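Local coordinates for protein epsin-2 (PDB 6ENR) that binds membranes rich in phosphatidylinositol 4,5- or 3,5-bisphosphate through its ENTH domain, the part described here, and is required for endocytosis and actin localization, at residues V21-A26 against M56-K61; D60-D65 against W70-K75; V130-L133 against E137-R140. All coordinates share one frame; numbering follows the deposited sequence.

Interaction 1: residues V21-A26 against M56-K61; sequences VLVRDA and MDMLDK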
loop_
_atom_site.group_PDB
_atom_site.type_symbol
_atom_site.label_atom_id
_atom_site.label_comp_id
_atom_site.label_asym_id
_atom_site.label_seq_id
_atom_site.Cartn_x
_atom_site.Cartn_y
_atom_site.Cartn_z
ATOM N N VAL A 21 12.486 -1.534 -9.620
ATOM C CA VAL A 21 12.301 -0.167 -10.143
ATOM C C VAL A 21 10.821 0.260 -10.174
ATOM O O VAL A 21 10.465 1.419 -9.919
ATOM C CB VAL A 21 12.862 -0.042 -11.597
ATOM C CG1 VAL A 21 12.523 1.305 -12.190
ATOM C CG2 VAL A 21 14.354 -0.273 -11.644
ATOM N N LEU A 22 9.953 -0.660 -10.530
ATOM C CA LEU A 22 8.552 -0.371 -10.575
ATOM C C LEU A 22 7.983 -0.019 -9.184
ATOM O O LEU A 22 7.143 0.935 -9.082
ATOM C CB LEU A 22 7.784 -1.567 -11.071
ATOM C CG LEU A 22 6.306 -1.509 -11.235
ATOM C CD1 LEU A 22 5.846 -0.390 -12.144
ATOM C CD2 LEU A 22 5.845 -2.873 -11.812
ATOM N N VAL A 23 8.335 -0.847 -8.195
ATOM C CA VAL A 23 7.808 -0.677 -6.801
ATOM C C VAL A 23 8.450 0.564 -6.154
ATOM O O VAL A 23 7.763 1.314 -5.454
ATOM C CB VAL A 23 7.838 -1.933 -5.882
ATOM C CG1 VAL A 23 9.222 -2.297 -5.388
ATOM C CG2 VAL A 23 6.979 -1.742 -4.628
ATOM N N ARG A 24 9.741 0.812 -6.467
ATOM C CA ARG A 24 10.436 2.030 -5.997
ATOM C C ARG A 24 9.799 3.279 -6.613
ATOM O O ARG A 24 9.433 4.258 -5.915
ATOM C CB ARG A 24 11.971 1.878 -6.305
ATOM C CG ARG A 24 12.911 3.004 -5.833
ATOM C CD ARG A 24 14.296 2.915 -6.521
ATOM N NE ARG A 24 14.223 3.263 -7.967
ATOM C CZ ARG A 24 15.243 3.226 -8.836
ATOM N NH1 ARG A 24 16.462 2.855 -8.442
ATOM N NH2 ARG A 24 15.050 3.564 -10.109
ATOM N N ASP A 25 9.519 3.257 -7.920
ATOM C CA ASP A 25 8.916 4.432 -8.542
ATOM C C ASP A 25 7.496 4.705 -8.092
ATOM O O ASP A 25 7.088 5.893 -7.869
ATOM C CB ASP A 25 9.005 4.291 -10.069
ATOM C CG ASP A 25 10.429 4.375 -10.576
ATOM O OD1 ASP A 25 11.368 4.638 -9.797
ATOM O OD2 ASP A 25 10.627 4.127 -11.799
ATOM N N ALA A 26 6.751 3.633 -7.886
ATOM C CA ALA A 26 5.368 3.700 -7.451
ATOM C C ALA A 26 5.196 4.358 -6.067
ATOM O O ALA A 26 4.126 4.816 -5.774
ATOM C CB ALA A 26 4.767 2.312 -7.402
ATOM N N MET A 56 6.634 -6.603 -1.690
ATOM C CA MET A 56 6.274 -6.524 -0.249
ATOM C C MET A 56 7.449 -6.093 0.580
ATOM O O MET A 56 7.279 -5.401 1.576
ATOM C CB MET A 56 5.659 -7.849 0.204
ATOM C CG MET A 56 4.404 -8.360 -0.518
ATOM S SD MET A 56 3.140 -7.089 -0.995
ATOM C CE MET A 56 2.354 -6.821 0.570
ATOM N N ASP A 57 8.682 -6.440 0.162
ATOM C CA ASP A 57 9.886 -5.964 0.855
ATOM C C ASP A 57 9.943 -4.436 0.851
ATOM O O ASP A 57 10.211 -3.778 1.917
ATOM C CB ASP A 57 11.137 -6.528 0.238
ATOM C CG ASP A 57 12.375 -6.355 1.120
ATOM O OD1 ASP A 57 12.377 -6.741 2.311
ATOM O OD2 ASP A 57 13.337 -5.888 0.587
ATOM N N MET A 58 9.747 -3.863 -0.326
ATOM C CA MET A 58 9.765 -2.427 -0.470
ATOM C C MET A 58 8.602 -1.761 0.204
ATOM O O MET A 58 8.749 -0.659 0.814
ATOM C CB MET A 58 9.761 -2.009 -1.950
ATOM C CG MET A 58 9.822 -0.490 -2.170
ATOM S SD MET A 58 11.172 0.346 -1.291
ATOM C CE MET A 58 12.512 -0.519 -2.127
ATOM N N LEU A 59 7.425 -2.356 0.067
ATOM C CA LEU A 59 6.269 -1.795 0.757
ATOM C C LEU A 59 6.406 -1.833 2.283
ATOM O O LEU A 59 6.040 -0.880 2.989
ATOM C CB LEU A 59 4.992 -2.439 0.301
ATOM C CG LEU A 59 4.581 -2.303 -1.148
ATOM C CD1 LEU A 59 3.335 -3.115 -1.460
ATOM C CD2 LEU A 59 4.346 -0.821 -1.464
ATOM N N ASP A 60 6.979 -2.911 2.801
ATOM C CA ASP A 60 7.227 -2.980 4.250
ATOM C C ASP A 60 8.119 -1.842 4.683
ATOM O O ASP A 60 7.825 -1.183 5.685
ATOM C CB ASP A 60 7.871 -4.343 4.538
ATOM C CG ASP A 60 7.884 -4.738 6.017
ATOM O OD1 ASP A 60 7.193 -4.132 6.856
ATOM O OD2 ASP A 60 8.671 -5.709 6.293
ATOM N N LYS A 61 9.234 -1.603 3.965
ATOM C CA LYS A 61 10.154 -0.497 4.285
ATOM C C LYS A 61 9.516 0.883 4.269
ATOM O O LYS A 61 9.659 1.677 5.225
ATOM C CB LYS A 61 11.397 -0.503 3.358
ATOM C CG LYS A 61 12.264 -1.747 3.491
ATOM C CD LYS A 61 13.223 -1.886 2.288
ATOM C CE LYS A 61 14.461 -2.687 2.606
ATOM N NZ LYS A 61 14.181 -4.052 3.120
#
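Val23 and Met58 make a small apolar helix-helix contact where helix 19-26, near the N-terminal end of the modelled chain, lies against the C-terminal half of helix 49-63. The axes of the two segments run nearly parallel, crossing at -25° with a closest approach of 9.7 Å, and only 163 Å² is buried between them. The backbones come nearest where the CA atoms of Val23 and Met58 are 6.9 Å apart, and both residues send their CB toward the opposite helix. Val23 presents both methyls to the first two carbons of the Met58 chain. CG1 makes the closer approach, 3.5 Å from Met58 CB, tighter than usual van der Waals contact, while CG2 lies 3.9 Å from the same CB. Both methyls press on the methionine root from one side, the side chains crossing at a slant. Met58 sets off with CG anti to the backbone N (chi1 -178°), which carries CG alongside the valine methyls, 3.7 Å from Val23 CG1; the chain then bends at both following torsions. Deeper in, Leu59 brings CD2 to 4.2 Å from Val23 CG2. Its CB does not point at helix 19-26, but its far end swings nearer and touches the valine while also packing on Ser76, Val79 and Leu83 of helix 70-86. Val23 and Leu59 are buried, whereas Arg24 on the outer margin turns its guanidinium away, with NE in a long ion pair to Asp25 OD1. On another side of helix 19-26, Leu22 and Ala26 pack on helix 36-45, so the short helix is held by two neighbours. Here the first modelled helix packs on a longer one within the all-helical ENTH domain, a superhelical stack of helices.

Interaction 2: residues D60-D65 against W70-K75; sequences DKRLND and WRHVAK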
loop_
_atom_site.group_PDB
_atom_site.type_symbol
_atom_site.label_atom_id
_atom_site.label_comp_id
_atom_site.label_asym_id
_atom_site.label_seq_id
_atom_site.Cartn_x
_atom_site.Cartn_y
_atom_site.Cartn_z
ATOM N N ASP A 60 6.979 -2.911 2.801
ATOM C CA ASP A 60 7.227 -2.980 4.250
ATOM C C ASP A 60 8.119 -1.842 4.683
ATOM O O ASP A 60 7.825 -1.183 5.685
ATOM C CB ASP A 60 7.871 -4.343 4.538
ATOM C CG ASP A 60 7.884 -4.738 6.017
ATOM O OD1 ASP A 60 7.193 -4.132 6.856
ATOM O OD2 ASP A 60 8.671 -5.709 6.293
ATOM N N LYS A 61 9.234 -1.603 3.965
ATOM C CA LYS A 61 10.154 -0.497 4.285
ATOM C C LYS A 61 9.516 0.883 4.269
ATOM O O LYS A 61 9.659 1.677 5.225
ATOM C CB LYS A 61 11.397 -0.503 3.358
ATOM C CG LYS A 61 12.264 -1.747 3.491
ATOM C CD LYS A 61 13.223 -1.886 2.288
ATOM C CE LYS A 61 14.461 -2.687 2.606
ATOM N NZ LYS A 61 14.181 -4.052 3.120
ATOM N N ARG A 62 8.735 1.133 3.235
ATOM C CA ARG A 62 8.081 2.369 3.052
ATOM C C ARG A 62 6.907 2.615 3.944
ATOM O O ARG A 62 6.697 3.768 4.369
ATOM C CB ARG A 62 7.784 2.559 1.539
ATOM C CG ARG A 62 9.078 2.955 0.909
ATOM C CD ARG A 62 9.187 3.357 -0.514
ATOM N NE ARG A 62 10.598 3.627 -0.823
ATOM C CZ ARG A 62 11.057 4.032 -1.998
ATOM N NH1 ARG A 62 10.236 4.244 -3.029
ATOM N NH2 ARG A 62 12.360 4.230 -2.149
ATOM N N LEU A 63 6.173 1.566 4.300
ATOM C CA LEU A 63 5.086 1.747 5.289
ATOM C C LEU A 63 5.600 2.090 6.672
ATOM O O LEU A 63 4.857 2.590 7.494
ATOM C CB LEU A 63 4.227 0.516 5.371
ATOM C CG LEU A 63 3.347 0.276 4.144
ATOM C CD1 LEU A 63 2.822 -1.138 4.153
ATOM C CD2 LEU A 63 2.146 1.188 4.075
ATOM N N ASN A 64 6.843 1.713 6.952
ATOM C CA ASN A 64 7.459 1.975 8.221
ATOM C C ASN A 64 8.125 3.340 8.295
ATOM O O ASN A 64 8.740 3.673 9.342
ATOM C CB ASN A 64 8.437 0.837 8.586
ATOM C CG ASN A 64 7.731 -0.378 9.154
ATOM O OD1 ASN A 64 7.317 -0.333 10.311
ATOM N ND2 ASN A 64 7.460 -1.409 8.324
ATOM N N ASP A 65 8.000 4.175 7.242
ATOM C CA ASP A 65 8.637 5.478 7.284
ATOM C C ASP A 65 7.799 6.520 8.063
ATOM O O ASP A 65 6.677 6.281 8.466
ATOM C CB ASP A 65 8.942 5.989 5.890
ATOM C CG ASP A 65 10.362 6.367 5.734
ATOM O OD1 ASP A 65 10.858 7.236 6.527
ATOM O OD2 ASP A 65 10.958 5.794 4.828
ATOM N N TRP A 70 6.601 10.975 4.847
ATOM C CA TRP A 70 5.176 10.627 4.737
ATOM C C TRP A 70 4.656 10.228 3.359
ATOM O O TRP A 70 3.760 9.397 3.264
ATOM C CB TRP A 70 4.283 11.730 5.269
ATOM C CG TRP A 70 4.255 13.004 4.492
ATOM C CD1 TRP A 70 5.047 14.110 4.644
ATOM C CD2 TRP A 70 3.347 13.286 3.473
ATOM N NE1 TRP A 70 4.690 15.062 3.721
ATOM C CE2 TRP A 70 3.650 14.589 2.989
ATOM C CE3 TRP A 70 2.313 12.545 2.877
ATOM C CZ2 TRP A 70 2.944 15.187 1.949
ATOM C CZ3 TRP A 70 1.614 13.147 1.836
ATOM C CH2 TRP A 70 1.930 14.471 1.400
ATOM N N ARG A 71 5.199 10.837 2.289
ATOM C CA ARG A 71 4.709 10.416 0.959
ATOM C C ARG A 71 5.026 8.927 0.673
ATOM O O ARG A 71 4.235 8.284 -0.055
ATOM C CB ARG A 71 5.300 11.290 -0.136
ATOM C CG ARG A 71 4.798 12.731 -0.131
ATOM C CD ARG A 71 5.501 13.571 -1.166
ATOM N NE ARG A 71 5.163 14.973 -1.085
ATOM C CZ ARG A 71 5.674 15.867 -0.247
ATOM N NH1 ARG A 71 6.563 15.558 0.708
ATOM N NH2 ARG A 71 5.228 17.118 -0.319
ATOM N N HIS A 72 6.123 8.381 1.215
ATOM C CA HIS A 72 6.404 6.941 1.066
ATOM C C HIS A 72 5.264 6.076 1.634
ATOM O O HIS A 72 4.853 5.027 1.086
ATOM C CB HIS A 72 7.656 6.575 1.818
ATOM C CG HIS A 72 8.912 6.946 1.114
ATOM N ND1 HIS A 72 10.123 6.960 1.746
ATOM C CD2 HIS A 72 9.151 7.255 -0.179
ATOM C CE1 HIS A 72 11.069 7.294 0.879
ATOM N NE2 HIS A 72 10.504 7.458 -0.303
ATOM N N VAL A 73 4.806 6.508 2.796
ATOM C CA VAL A 73 3.664 5.865 3.454
ATOM C C VAL A 73 2.376 5.941 2.689
ATOM O O VAL A 73 1.725 4.907 2.492
ATOM C CB VAL A 73 3.489 6.462 4.844
ATOM C CG1 VAL A 73 2.403 5.707 5.602
ATOM C CG2 VAL A 73 4.828 6.489 5.567
ATOM N N ALA A 74 1.986 7.145 2.329
ATOM C CA ALA A 74 0.735 7.385 1.626
ATOM C C ALA A 74 0.662 6.575 0.374
ATOM O O ALA A 74 -0.302 5.887 0.108
ATOM C CB ALA A 74 0.621 8.837 1.322
ATOM N N LYS A 75 1.767 6.614 -0.399
ATOM C CA LYS A 75 1.803 5.842 -1.651
ATOM C C LYS A 75 1.866 4.345 -1.487
ATOM O O LYS A 75 1.175 3.604 -2.219
ATOM C CB LYS A 75 2.969 6.291 -2.524
ATOM C CG LYS A 75 2.871 7.720 -2.969
ATOM C CD LYS A 75 3.993 7.909 -4.007
ATOM C CE LYS A 75 4.005 9.280 -4.529
ATOM N NZ LYS A 75 4.855 9.221 -5.749
#
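Arg62 lays its guanidinium flat on the imidazole of His72, with centres 4.3 Å apart and planes only 5° from parallel. NE sits over the centre of the ring, and the CD methylene adds a CH-pi contact 4.1 Å from the ring centroid. The extended arginine chain, starting with CG anti to the carbonyl carbon (chi1 -77°), slants across His72, touching it from CB to the ring's NE2. At the ring's edge, ND1 gives a weak but nearly straight hydrogen bond to Asp65 OD2 (3.4 Å, 166°). Below this polar layer, Val73 CG2 touches two backbone oxygens at once, 3.4 Å from Asp65 O and 3.5 Å from Arg62 O. These contacts close the alpha-alpha hairpin formed by helices 49-63 and 70-86 of the ENTH domain. Farther out, Arg62 NH1 hydrogen-bonds Thr27 OG1, which helps to hold the guanidinium over the ring. An alanine in place of Arg62 is likely to leave that face of His72 without its stacking partner and Thr27 OG1 without this donor. On the inner side, Leu63 and Val73 both reach Leu105 of helix 99-105.

Interaction 3: residues V130-L133 against E137-R140; sequences VSLL and ERLR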
loop_
_atom_site.group_PDB
_atom_site.type_symbol
_atom_site.label_atom_id
_atom_site.label_comp_id
_atom_site.label_asym_id
_atom_site.label_seq_id
_atom_site.Cartn_x
_atom_site.Cartn_y
_atom_site.Cartn_z
ATOM N N VAL A 130 -7.902 -1.165 7.155
ATOM C CA VAL A 130 -8.121 -2.013 8.350
ATOM C C VAL A 130 -9.566 -2.510 8.355
ATOM O O VAL A 130 -9.830 -3.721 8.534
ATOM C CB VAL A 130 -7.753 -1.319 9.674
ATOM C CG1 VAL A 130 -7.999 -2.274 10.867
ATOM C CG2 VAL A 130 -6.306 -0.950 9.663
ATOM N N SER A 131 -10.501 -1.601 8.089
ATOM C CA SER A 131 -11.882 -1.963 8.035
ATOM C C SER A 131 -12.206 -3.094 7.036
ATOM O O SER A 131 -12.944 -4.039 7.368
ATOM C CB SER A 131 -12.746 -0.736 7.787
ATOM O OG SER A 131 -14.003 -1.136 7.288
ATOM N N LEU A 132 -11.671 -2.937 5.825
ATOM C CA LEU A 132 -11.775 -3.869 4.722
ATOM C C LEU A 132 -11.190 -5.221 5.133
ATOM O O LEU A 132 -11.812 -6.276 4.951
ATOM C CB LEU A 132 -11.035 -3.290 3.477
ATOM C CG LEU A 132 -11.114 -4.269 2.281
ATOM C CD1 LEU A 132 -12.535 -4.572 1.799
ATOM C CD2 LEU A 132 -10.349 -3.738 1.094
ATOM N N LEU A 133 -9.993 -5.185 5.704
ATOM C CA LEU A 133 -9.323 -6.414 6.051
ATOM C C LEU A 133 -10.129 -7.221 7.065
ATOM O O LEU A 133 -10.207 -8.461 6.959
ATOM C CB LEU A 133 -7.913 -6.151 6.529
ATOM C CG LEU A 133 -7.005 -5.762 5.340
ATOM C CD1 LEU A 133 -5.754 -5.132 5.874
ATOM C CD2 LEU A 133 -6.647 -6.956 4.483
ATOM N N GLU A 137 -15.955 -10.959 4.384
ATOM C CA GLU A 137 -17.001 -11.148 3.359
ATOM C C GLU A 137 -16.994 -10.047 2.315
ATOM O O GLU A 137 -17.159 -10.330 1.133
ATOM C CB GLU A 137 -18.453 -11.300 3.888
ATOM C CG GLU A 137 -19.545 -11.452 2.786
ATOM C CD GLU A 137 -19.325 -12.650 1.810
ATOM O OE1 GLU A 137 -19.511 -13.826 2.239
ATOM O OE2 GLU A 137 -18.969 -12.449 0.609
ATOM N N ARG A 138 -16.822 -8.800 2.720
ATOM C CA ARG A 138 -16.770 -7.693 1.747
ATOM C C ARG A 138 -15.518 -7.779 0.866
ATOM O O ARG A 138 -15.576 -7.513 -0.363
ATOM C CB ARG A 138 -16.793 -6.374 2.490
ATOM C CG ARG A 138 -16.493 -5.124 1.695
ATOM C CD ARG A 138 -16.848 -3.891 2.509
ATOM N NE ARG A 138 -15.809 -3.433 3.447
ATOM C CZ ARG A 138 -16.027 -3.155 4.739
ATOM N NH1 ARG A 138 -17.234 -3.297 5.268
ATOM N NH2 ARG A 138 -15.048 -2.734 5.504
ATOM N N LEU A 139 -14.408 -8.130 1.505
ATOM C CA LEU A 139 -13.128 -8.274 0.780
ATOM C C LEU A 139 -13.264 -9.386 -0.253
ATOM O O LEU A 139 -12.713 -9.286 -1.370
ATOM C CB LEU A 139 -11.988 -8.600 1.735
ATOM C CG LEU A 139 -10.608 -8.744 1.048
ATOM C CD1 LEU A 139 -10.322 -7.676 0.026
ATOM C CD2 LEU A 139 -9.492 -8.731 2.102
ATOM N N ARG A 140 -13.903 -10.489 0.124
ATOM C CA ARG A 140 -14.107 -11.603 -0.807
ATOM C C ARG A 140 -14.959 -11.239 -2.021
ATOM O O ARG A 140 -14.657 -11.653 -3.151
ATOM C CB ARG A 140 -14.688 -12.742 -0.029
ATOM C CG ARG A 140 -14.840 -14.060 -0.708
ATOM C CD ARG A 140 -14.971 -15.011 0.456
ATOM N NE ARG A 140 -15.653 -16.240 0.163
ATOM C CZ ARG A 140 -15.913 -17.153 1.088
ATOM N NH1 ARG A 140 -15.526 -16.964 2.353
ATOM N NH2 ARG A 140 -16.559 -18.256 0.733
#
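Leu132 and Leu139 meet at about a right angle across the turn between helices 120-134 and 136-144. Leu132 reaches over with CD1, which comes 3.9 Å from Leu139 CA, while its CD2 lies 4.1 Å from Leu139 CD1. Its chi1 of 179° swings CG opposite the backbone N, which carries the methyl pair toward the second helix although its CB does not aim there. Leu133 behaves differently: its side chain lies beside that of Leu139, both pointing the same way, and the two CD2 methyls are 4.1 Å apart. Leu139 is therefore crossed by one leucine and flanked by the next. Arg138 forms the outer border, its chain passing obliquely over Leu132 with NE 3.8 Å from Leu132 CD1. A bend at chi3 (84°) turns the guanidinium so that its edge faces Ser131; in the conformer described, one of two deposited, NH2 comes 2.6 Å from Ser131 OG, but at an N-H...O angle of 115° this is a weak and doubtful bond. The stronger polar partner of the guanidinium is Asp135 in the intervening turn, whose carboxylate pairs with NH1. The leucines are buried by more than each other: Leu133 and Leu139 also pack on Val92 of helix 89-97, and Leu132 packs on Val84 and Arg85 of helix 70-86. Buried leucines bordered by a polar arginine-serine pair thus close the corner between two consecutive helices, where the chain turns to lay helix 136-144 against the helical stack of the ENTH domain.

Interactions 1 and 2 are neighbours on helix 49-63, sharing Asp60 and Lys61, with centres about 9 Å apart. They touch directly: Arg62 NH1 lies 3.0 Å from Arg24 O in a weak hydrogen bond, so the arginine of the 60-65/70-75 hairpin also reaches helix 19-26. Ala26 O meets Lys75 CD at 3.6 Å, a second point of packing. Interaction 3 lies on the opposite side of the chain's centre, its own centre about 23 Å from that of interaction 1 and 22 Å from that of interaction 2. Helix 70-86 bridges the span, carrying His72 and Val73 of interaction 2 and, farther along, Val84 and Arg85 beneath Leu132.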